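Local coordinates for N-acetylcysteine deacetylase (Bacillus subtilis, PDB 1YSJ), which probably hydrolyses N-acetylcysteine to cysteine and acetate with a dinuclear metal centre, a step in bacterial breakdown of S-(2-succino)cysteine, at residues F179-K184 with V363-N368. The protein carries 1 engineered substitution. Residues are numbered along the deposited sequence; the frame is centred on the assembly and turned at random.
With NI (nickel (II) ion), chain C.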
loop_
_atom_site.group_PDB
_atom_site.type_symbol
_atom_site.label_atom_id
_atom_site.label_comp_id
_atom_site.label_asym_id
_atom_site.label_seq_id
_atom_site.Cartn_x
_atom_site.Cartn_y
_atom_site.Cartn_z
ATOM N N PHE A 179 11.223 -4.129 40.855
ATOM C CA PHE A 179 12.228 -4.993 40.262
ATOM C C PHE A 179 11.595 -6.066 39.389
ATOM O O PHE A 179 10.484 -6.527 39.655
ATOM C CB PHE A 179 13.114 -5.593 41.356
ATOM C CG PHE A 179 13.696 -4.561 42.276
ATOM C CD1 PHE A 179 13.089 -4.275 43.498
ATOM C CD2 PHE A 179 14.827 -3.843 41.905
ATOM C CE1 PHE A 179 13.617 -3.300 44.344
ATOM C CE2 PHE A 179 15.361 -2.865 42.745
ATOM C CZ PHE A 179 14.757 -2.595 43.963
ATOM N N GLY A 180 12.310 -6.443 38.335
ATOM C CA GLY A 180 11.804 -7.407 37.377
ATOM C C GLY A 180 12.918 -8.116 36.644
ATOM O O GLY A 180 14.087 -7.750 36.754
HETATM N N MSE A 181 12.548 -9.146 35.900
HETATM C CA MSE A 181 13.507 -9.877 35.109
HETATM C C MSE A 181 12.931 -10.172 33.741
HETATM O O MSE A 181 11.712 -10.150 33.543
HETATM C CB MSE A 181 13.885 -11.191 35.799
HETATM C CG MSE A 181 13.166 -12.418 35.250
HETATM SE SE MSE A 181 13.418 -14.009 36.317
HETATM C CE MSE A 181 11.890 -13.830 37.431
ATOM N N HIS A 182 13.823 -10.439 32.797
ATOM C CA HIS A 182 13.443 -11.196 31.628
ATOM C C HIS A 182 14.480 -12.278 31.382
ATOM O O HIS A 182 15.685 -12.027 31.468
ATOM C CB HIS A 182 13.276 -10.314 30.397
ATOM C CG HIS A 182 12.311 -10.876 29.403
ATOM N ND1 HIS A 182 12.599 -11.982 28.631
ATOM C CD2 HIS A 182 11.050 -10.507 29.080
ATOM C CE1 HIS A 182 11.559 -12.264 27.867
ATOM N NE2 HIS A 182 10.605 -11.384 28.120
ATOM N N ASN A 183 14.000 -13.484 31.094
ATOM C CA ASN A 183 14.873 -14.583 30.713
ATOM C C ASN A 183 15.701 -14.179 29.499
ATOM O O ASN A 183 15.218 -13.464 28.619
ATOM C CB ASN A 183 14.062 -15.856 30.434
ATOM C CG ASN A 183 13.254 -15.767 29.150
ATOM O OD1 ASN A 183 13.759 -16.043 28.063
ATOM N ND2 ASN A 183 11.997 -15.377 29.274
ATOM N N LYS A 184 16.952 -14.617 29.475
ATOM C CA LYS A 184 17.854 -14.305 28.382
ATOM C C LYS A 184 18.490 -15.608 27.904
ATOM O O LYS A 184 19.428 -16.106 28.529
ATOM C CB LYS A 184 18.910 -13.293 28.831
ATOM C CG LYS A 184 19.531 -12.460 27.706
ATOM C CD LYS A 184 18.551 -11.406 27.190
ATOM C CE LYS A 184 19.236 -10.364 26.318
ATOM N NZ LYS A 184 19.573 -10.882 24.976
ATOM N N VAL A 363 16.573 -6.907 35.237
ATOM C CA VAL A 363 17.756 -7.717 34.918
ATOM C C VAL A 363 17.494 -8.830 33.898
ATOM O O VAL A 363 16.358 -9.292 33.744
ATOM C CB VAL A 363 18.400 -8.335 36.190
ATOM C CG1 VAL A 363 18.908 -7.250 37.118
ATOM C CG2 VAL A 363 17.423 -9.266 36.916
ATOM N N TRP A 364 18.557 -9.252 33.209
ATOM C CA TRP A 364 18.514 -10.461 32.391
ATOM C C TRP A 364 18.730 -11.678 33.281
ATOM O O TRP A 364 19.656 -11.702 34.092
ATOM C CB TRP A 364 19.595 -10.460 31.303
ATOM C CG TRP A 364 19.532 -9.369 30.250
ATOM C CD1 TRP A 364 20.602 -8.722 29.688
ATOM C CD2 TRP A 364 18.361 -8.822 29.612
ATOM N NE1 TRP A 364 20.174 -7.809 28.755
ATOM C CE2 TRP A 364 18.806 -7.845 28.688
ATOM C CE3 TRP A 364 16.986 -9.058 29.732
ATOM C CZ2 TRP A 364 17.925 -7.108 27.888
ATOM C CZ3 TRP A 364 16.108 -8.319 28.940
ATOM C CH2 TRP A 364 16.584 -7.356 28.030
HETATM N N MSE A 365 17.878 -12.687 33.126
HETATM C CA MSE A 365 18.075 -13.964 33.799
HETATM C C MSE A 365 18.565 -14.998 32.784
HETATM O O MSE A 365 17.822 -15.391 31.882
HETATM C CB MSE A 365 16.770 -14.422 34.461
HETATM C CG MSE A 365 16.894 -15.646 35.381
HETATM SE SE MSE A 365 18.163 -15.443 36.871
HETATM C CE MSE A 365 17.448 -13.789 37.720
ATOM N N GLY A 366 19.818 -15.425 32.925
ATOM C CA GLY A 366 20.384 -16.455 32.055
ATOM C C GLY A 366 19.576 -17.738 32.124
ATOM O O GLY A 366 19.271 -18.221 33.214
ATOM N N THR A 367 19.211 -18.280 30.965
ATOM C CA THR A 367 18.401 -19.504 30.920
ATOM C C THR A 367 18.923 -20.560 29.951
ATOM O O THR A 367 18.279 -21.586 29.759
ATOM C CB THR A 367 16.909 -19.221 30.594
ATOM O OG1 THR A 367 16.817 -18.396 29.426
ATOM C CG2 THR A 367 16.206 -18.539 31.771
ATOM N N ASN A 368 20.083 -20.307 29.345
ATOM C CA ASN A 368 20.715 -21.265 28.439
ATOM C C ASN A 368 19.709 -21.868 27.447
ATOM O O ASN A 368 19.478 -23.081 27.430
ATOM C CB ASN A 368 21.447 -22.351 29.251
ATOM C CG ASN A 368 22.112 -23.411 28.376
ATOM O OD1 ASN A 368 21.982 -24.609 28.640
ATOM N ND2 ASN A 368 22.826 -22.976 27.337
HETATM NI NI NI C . 8.504 -11.446 27.484
HETATM O O HOH W 1 15.100 -18.829 27.653
HETATM O O HOH W 2 8.207 -10.017 26.294
HETATM O O HOH W 3 8.112 -9.787 28.989
#
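G180 O accepts the backbone N-H of V363, opening a ladder of four hydrogen bonds between the parallel strands, continued past the end of the second by T367 N to K184 O. Selenomethionine M181 shares a sheet face with V363 and M365; its SE rests 3.9 Å from M365 CB, the two side chains crossing at a slant under helices 124-139 and 384-402. H182 N bonds to V363 O and H182 O to M365 N at 2.8 Å, while the histidine side chain leaves by the other face. These are neighbouring central strands of the mixed sheet in the catalytic domain of an M20 peptidase, with the dinuclear nickel site at their C-terminal ends. With CG anti to the backbone N (chi1 -153°), the H182 imidazole extends to nickel, which NE2 binds at 2.2 Å beside C122 and H124. The other ring nitrogen, ND1, donates to N183 O at 3.0 Å, almost straight (178°) and in the ring plane, fixing the ring's rotation. H182 CB meets the W364 ring edge at CZ3. N183 packs CB on T367 CG2, a water bridges N183 OD1 to T367 OG1, and N183 ND2 donates to C122 O. K184 N reaches M365 O at 2.7 Å, and the lysine chain, bent at chi2 (74°), lies over the indole, CE 3.6 Å from the centroid of the five-membered ring. An alanine in place of W364 would probably deprive the K184 methylenes of this platform and E343 O of its indole N-H donor. K184 NZ, above the same face but at most weakly attracted to it, forms a salt bridge with D186.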